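Local coordinates for Endoglucanase(Endo-1,4-beta-glucanase)protein (Pseudomonas stutzeri, PDB 6R2J) that probably hydrolyses O-glycosidic bonds of beta-1,4-glucans as a family 5 endoglucanase, and binds cellobiose in its TIM-barrel pocket, at residues W3-V16 with M310-G322. Sequence-based numbering, arbitrary orientation.
Sequences WPVNDEGGLALHGV and MRKHLANDCTAIG
At the end of the TIM barrel where the strands begin, the loop leading into strand 14-18 meets the C-terminal tail that follows helix 305-311. Asn316 grips Leu11 at both ends of its amide. Its ND2 donates to Leu11 O (2.8 Å). Leu11 O lies near the plane of the Asn316 amide, and ND2 sits in the carbonyl plane of Leu11, on a lone pair. Asn316 OD1 accepts from Leu11 N (3.0 Å, N-H...O 165°). The same OD1 takes Cys318 N (2.8 Å) and closes an Asx turn. With chi1 at 68°, Asn316 CG is flanked by both backbone branches, and the amide turns onto the Leu11 backbone. With an alanine in place of Asn316, Leu11 N and O would probably lose both amide partners, and Cys318 N its acceptor in the turn. Gly10 lies against the tail, its CA 3.2 Å from Asn316 O; a side chain here would clash with that oxygen. Further along, Ile321 CD1 stands over one face of the Trp3 indole, 3.5 Å from the centroid of the five-membered ring, a CH-pi contact. Pro4 CD lies toward the rim of the opposite face. Trp3 NE1 donates to Ala12 O (2.8 Å) from above the carbonyl plane, which helps to set the turn of the ring. Leu11 CD1 and Leu13 CD2 also reach Ile321 CD1. The tail is thus held to the entry loop by two hydrogen bonds from one side-chain amide and an apolar patch, with the Cys318-Cys277 disulfide as a covalent tie to the barrel.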
loop_
_atom_site.group_PDB
_atom_site.type_symbol
_atom_site.label_atom_id
_atom_site.label_comp_id
_atom_site.label_asym_id
_atom_site.label_seq_id
_atom_site.Cartn_x
_atom_site.Cartn_y
_atom_site.Cartn_z
ATOM N N TRP A 3 7.706 -4.287 -12.883
ATOM C CA TRP A 3 6.321 -4.378 -12.468
ATOM C C TRP A 3 5.709 -5.674 -12.993
ATOM O O TRP A 3 5.986 -6.074 -14.130
ATOM C CB TRP A 3 5.535 -3.185 -13.005
ATOM C CG TRP A 3 4.334 -2.929 -12.195
ATOM C CD1 TRP A 3 3.073 -3.403 -12.419
ATOM C CD2 TRP A 3 4.272 -2.160 -10.997
ATOM N NE1 TRP A 3 2.238 -3.002 -11.415
ATOM C CE2 TRP A 3 2.938 -2.218 -10.536
ATOM C CE3 TRP A 3 5.214 -1.422 -10.265
ATOM C CZ2 TRP A 3 2.510 -1.553 -9.386
ATOM C CZ3 TRP A 3 4.782 -0.748 -9.121
ATOM C CH2 TRP A 3 3.434 -0.823 -8.698
ATOM N N PRO A 4 4.888 -6.354 -12.196
ATOM C CA PRO A 4 4.279 -7.608 -12.676
ATOM C C PRO A 4 3.426 -7.343 -13.908
ATOM O O PRO A 4 2.865 -6.255 -14.076
ATOM C CB PRO A 4 3.435 -8.092 -11.487
ATOM C CG PRO A 4 3.276 -6.874 -10.598
ATOM C CD PRO A 4 4.475 -5.986 -10.824
ATOM N N VAL A 5 3.386 -8.334 -14.797
ATOM C CA VAL A 5 2.685 -8.228 -16.071
ATOM C C VAL A 5 1.535 -9.226 -16.075
ATOM O O VAL A 5 1.573 -10.248 -15.388
ATOM C CB VAL A 5 3.606 -8.452 -17.292
ATOM C CG1 VAL A 5 4.694 -7.408 -17.362
ATOM C CG2 VAL A 5 4.175 -9.844 -17.229
ATOM N N ASN A 6 0.492 -8.903 -16.834
ATOM C CA ASN A 6 -0.617 -9.813 -17.056
ATOM C C ASN A 6 -0.270 -10.789 -18.177
ATOM O O ASN A 6 0.527 -10.491 -19.065
ATOM C CB ASN A 6 -1.876 -9.041 -17.449
ATOM C CG ASN A 6 -2.438 -8.235 -16.330
ATOM O OD1 ASN A 6 -2.096 -8.405 -15.159
ATOM N ND2 ASN A 6 -3.312 -7.335 -16.688
ATOM N N ASP A 7 -0.928 -11.943 -18.162
ATOM C CA ASP A 7 -0.636 -12.985 -19.158
ATOM C C ASP A 7 -0.969 -12.541 -20.590
ATOM O O ASP A 7 -0.160 -12.705 -21.513
ATOM C CB ASP A 7 -1.380 -14.272 -18.775
ATOM C CG ASP A 7 -0.786 -14.932 -17.533
ATOM O OD1 ASP A 7 0.319 -14.498 -17.141
ATOM O OD2 ASP A 7 -1.408 -15.854 -16.946
ATOM N N GLU A 8 -2.153 -11.993 -20.802
ATOM C CA GLU A 8 -2.563 -11.597 -22.141
ATOM C C GLU A 8 -2.072 -10.214 -22.507
ATOM O O GLU A 8 -2.617 -9.621 -23.440
ATOM C CB GLU A 8 -4.088 -11.659 -22.277
ATOM C CG GLU A 8 -4.694 -12.999 -21.831
ATOM C CD GLU A 8 -4.037 -14.209 -22.502
ATOM O OE1 GLU A 8 -3.824 -15.213 -21.799
ATOM O OE2 GLU A 8 -3.726 -14.181 -23.722
ATOM N N GLY A 9 -1.092 -9.677 -21.792
ATOM C CA GLY A 9 -0.564 -8.372 -22.116
ATOM C C GLY A 9 -0.999 -7.313 -21.116
ATOM O O GLY A 9 -1.954 -7.478 -20.362
ATOM N N GLY A 10 -0.280 -6.210 -21.111
ATOM C CA GLY A 10 -0.506 -5.170 -20.127
ATOM C C GLY A 10 0.224 -5.431 -18.817
ATOM O O GLY A 10 1.023 -6.392 -18.672
ATOM N N LEU A 11 -0.054 -4.559 -17.838
ATOM C CA LEU A 11 0.554 -4.671 -16.519
ATOM C C LEU A 11 -0.463 -5.139 -15.486
ATOM O O LEU A 11 -1.667 -4.933 -15.652
ATOM C CB LEU A 11 1.153 -3.343 -16.069
ATOM C CG LEU A 11 2.153 -2.719 -17.041
ATOM C CD1 LEU A 11 2.680 -1.413 -16.431
ATOM C CD2 LEU A 11 3.284 -3.662 -17.342
ATOM N N ALA A 12 0.039 -5.806 -14.432
ATOM C CA ALA A 12 -0.769 -6.133 -13.247
ATOM C C ALA A 12 -0.871 -4.853 -12.428
ATOM O O ALA A 12 -0.039 -4.584 -11.563
ATOM C CB ALA A 12 -0.166 -7.261 -12.421
ATOM N N LEU A 13 -1.902 -4.041 -12.722
ATOM C CA LEU A 13 -2.059 -2.735 -12.104
ATOM C C LEU A 13 -2.856 -2.810 -10.812
ATOM O O LEU A 13 -2.524 -2.117 -9.846
ATOM C CB LEU A 13 -2.790 -1.789 -13.056
ATOM C CG LEU A 13 -2.090 -1.268 -14.308
ATOM C CD1 LEU A 13 -3.079 -0.313 -15.043
ATOM C CD2 LEU A 13 -0.774 -0.527 -14.007
ATOM N N HIS A 14 -3.903 -3.636 -10.772
ATOM C CA HIS A 14 -4.904 -3.578 -9.713
ATOM C C HIS A 14 -4.820 -4.807 -8.834
ATOM O O HIS A 14 -5.103 -5.936 -9.272
ATOM C CB HIS A 14 -6.291 -3.384 -10.302
ATOM C CG HIS A 14 -6.399 -2.129 -11.099
ATOM N ND1 HIS A 14 -6.020 -0.908 -10.593
ATOM C CD2 HIS A 14 -6.747 -1.911 -12.387
ATOM C CE1 HIS A 14 -6.166 0.017 -11.524
ATOM N NE2 HIS A 14 -6.624 -0.564 -12.614
ATOM N N GLY A 15 -4.396 -4.568 -7.600
ATOM C CA GLY A 15 -4.080 -5.627 -6.690
ATOM C C GLY A 15 -4.870 -5.468 -5.431
ATOM O O GLY A 15 -5.920 -4.809 -5.446
ATOM N N VAL A 16 -4.349 -6.058 -4.343
ATOM C CA VAL A 16 -5.069 -6.163 -3.087
ATOM C C VAL A 16 -4.105 -5.973 -1.935
ATOM O O VAL A 16 -2.980 -6.465 -1.962
ATOM C CB VAL A 16 -5.765 -7.536 -2.940
ATOM C CG1 VAL A 16 -6.946 -7.696 -3.935
ATOM C CG2 VAL A 16 -4.764 -8.666 -3.096
ATOM N N MET A 310 -14.059 -5.835 -9.532
ATOM C CA MET A 310 -12.688 -5.601 -9.965
ATOM C C MET A 310 -12.427 -6.235 -11.322
ATOM O O MET A 310 -11.666 -5.695 -12.126
ATOM C CB MET A 310 -11.715 -6.188 -8.939
ATOM C CG MET A 310 -11.433 -5.347 -7.698
ATOM S SD MET A 310 -9.964 -6.060 -6.806
ATOM C CE MET A 310 -8.780 -6.073 -8.130
ATOM N N ARG A 311 -13.033 -7.388 -11.591
ATOM C CA ARG A 311 -12.594 -8.199 -12.724
ATOM C C ARG A 311 -12.695 -7.468 -14.062
ATOM O O ARG A 311 -11.843 -7.683 -14.940
ATOM C CB ARG A 311 -13.337 -9.534 -12.741
ATOM C CG ARG A 311 -12.855 -10.475 -11.657
ATOM C CD ARG A 311 -13.181 -11.905 -11.985
ATOM N NE ARG A 311 -14.625 -12.145 -11.993
ATOM C CZ ARG A 311 -15.277 -12.847 -11.075
ATOM N NH1 ARG A 311 -14.596 -13.359 -10.053
ATOM N NH2 ARG A 311 -16.595 -13.064 -11.201
ATOM N N LYS A 312 -13.719 -6.621 -14.257
ATOM C CA LYS A 312 -13.832 -5.949 -15.547
ATOM C C LYS A 312 -12.649 -5.037 -15.821
ATOM O O LYS A 312 -12.412 -4.691 -16.989
ATOM C CB LYS A 312 -15.154 -5.186 -15.678
ATOM C CG LYS A 312 -15.166 -3.782 -15.121
ATOM C CD LYS A 312 -16.526 -3.065 -15.341
ATOM C CE LYS A 312 -17.728 -3.826 -14.706
ATOM N NZ LYS A 312 -17.651 -4.147 -13.213
ATOM N N HIS A 313 -11.885 -4.666 -14.777
ATOM C CA HIS A 313 -10.848 -3.641 -14.874
ATOM C C HIS A 313 -9.411 -4.158 -14.913
ATOM O O HIS A 313 -8.503 -3.352 -15.114
ATOM C CB HIS A 313 -10.970 -2.619 -13.730
ATOM C CG HIS A 313 -12.331 -2.014 -13.606
ATOM N ND1 HIS A 313 -12.832 -1.105 -14.513
ATOM C CD2 HIS A 313 -13.306 -2.206 -12.686
ATOM C CE1 HIS A 313 -14.065 -0.778 -14.163
ATOM N NE2 HIS A 313 -14.372 -1.427 -13.055
ATOM N N LEU A 314 -9.182 -5.466 -14.780
ATOM C CA LEU A 314 -7.820 -6.007 -14.759
ATOM C C LEU A 314 -7.094 -5.861 -16.105
ATOM O O LEU A 314 -5.901 -5.535 -16.136
ATOM C CB LEU A 314 -7.868 -7.470 -14.311
ATOM C CG LEU A 314 -8.501 -7.591 -12.925
ATOM C CD1 LEU A 314 -8.525 -9.060 -12.466
ATOM C CD2 LEU A 314 -7.763 -6.723 -11.902
ATOM N N ALA A 315 -7.790 -6.044 -17.223
ATOM C CA ALA A 315 -7.118 -6.007 -18.516
ATOM C C ALA A 315 -6.659 -4.604 -18.872
ATOM O O ALA A 315 -7.365 -3.620 -18.649
ATOM C CB ALA A 315 -8.077 -6.477 -19.611
ATOM N N ASN A 316 -5.471 -4.521 -19.451
ATOM C CA ASN A 316 -4.986 -3.279 -20.027
ATOM C C ASN A 316 -3.876 -3.598 -21.021
ATOM O O ASN A 316 -3.472 -4.750 -21.192
ATOM C CB ASN A 316 -4.520 -2.314 -18.928
ATOM C CG ASN A 316 -3.288 -2.804 -18.213
ATOM O OD1 ASN A 316 -2.181 -2.674 -18.723
ATOM N ND2 ASN A 316 -3.472 -3.384 -17.039
ATOM N N ASP A 317 -3.425 -2.560 -21.719
ATOM C CA ASP A 317 -2.306 -2.654 -22.647
ATOM C C ASP A 317 -1.237 -1.633 -22.286
ATOM O O ASP A 317 -0.560 -1.105 -23.174
ATOM C CB ASP A 317 -2.767 -2.461 -24.096
ATOM C CG ASP A 317 -3.491 -1.120 -24.313
ATOM O OD1 ASP A 317 -3.425 -0.241 -23.401
ATOM O OD2 ASP A 317 -4.138 -0.957 -25.382
ATOM N N CYS A 318 -1.096 -1.332 -20.990
ATOM C CA CYS A 318 -0.067 -0.420 -20.511
ATOM C C CYS A 318 1.283 -1.139 -20.541
ATOM O O CYS A 318 1.388 -2.336 -20.219
ATOM C CB CYS A 318 -0.355 -0.076 -19.050
ATOM S SG CYS A 318 -1.918 0.725 -18.783
ATOM N N THR A 319 2.331 -0.396 -20.882
ATOM C CA THR A 319 3.692 -0.898 -20.778
ATOM C C THR A 319 4.532 -0.185 -19.722
ATOM O O THR A 319 5.573 -0.713 -19.315
ATOM C CB THR A 319 4.395 -0.838 -22.147
ATOM O OG1 THR A 319 4.097 0.388 -22.820
ATOM C CG2 THR A 319 3.941 -1.977 -23.034
ATOM N N ALA A 320 4.085 0.963 -19.221
ATOM C CA ALA A 320 4.776 1.645 -18.138
ATOM C C ALA A 320 3.780 2.139 -17.098
ATOM O O ALA A 320 2.616 2.426 -17.396
ATOM C CB ALA A 320 5.614 2.828 -18.657
ATOM N N ILE A 321 4.265 2.227 -15.855
ATOM C CA ILE A 321 3.492 2.832 -14.778
ATOM C C ILE A 321 3.325 4.312 -15.077
ATOM O O ILE A 321 4.294 4.999 -15.439
ATOM C CB ILE A 321 4.147 2.568 -13.408
ATOM C CG1 ILE A 321 4.197 1.041 -13.222
ATOM C CG2 ILE A 321 3.372 3.294 -12.314
ATOM C CD1 ILE A 321 2.801 0.347 -13.162
ATOM N N GLY A 322 2.077 4.792 -14.998
ATOM C CA GLY A 322 1.777 6.187 -15.207
ATOM C C GLY A 322 1.601 6.913 -13.893
ATOM O O GLY A 322 2.019 6.425 -12.838
HETATM O O HOH W 1 -4.203 -7.220 -19.544
HETATM O O HOH W 2 -3.449 -6.542 -23.051
HETATM O O HOH W 3 -4.667 -5.226 -13.570
#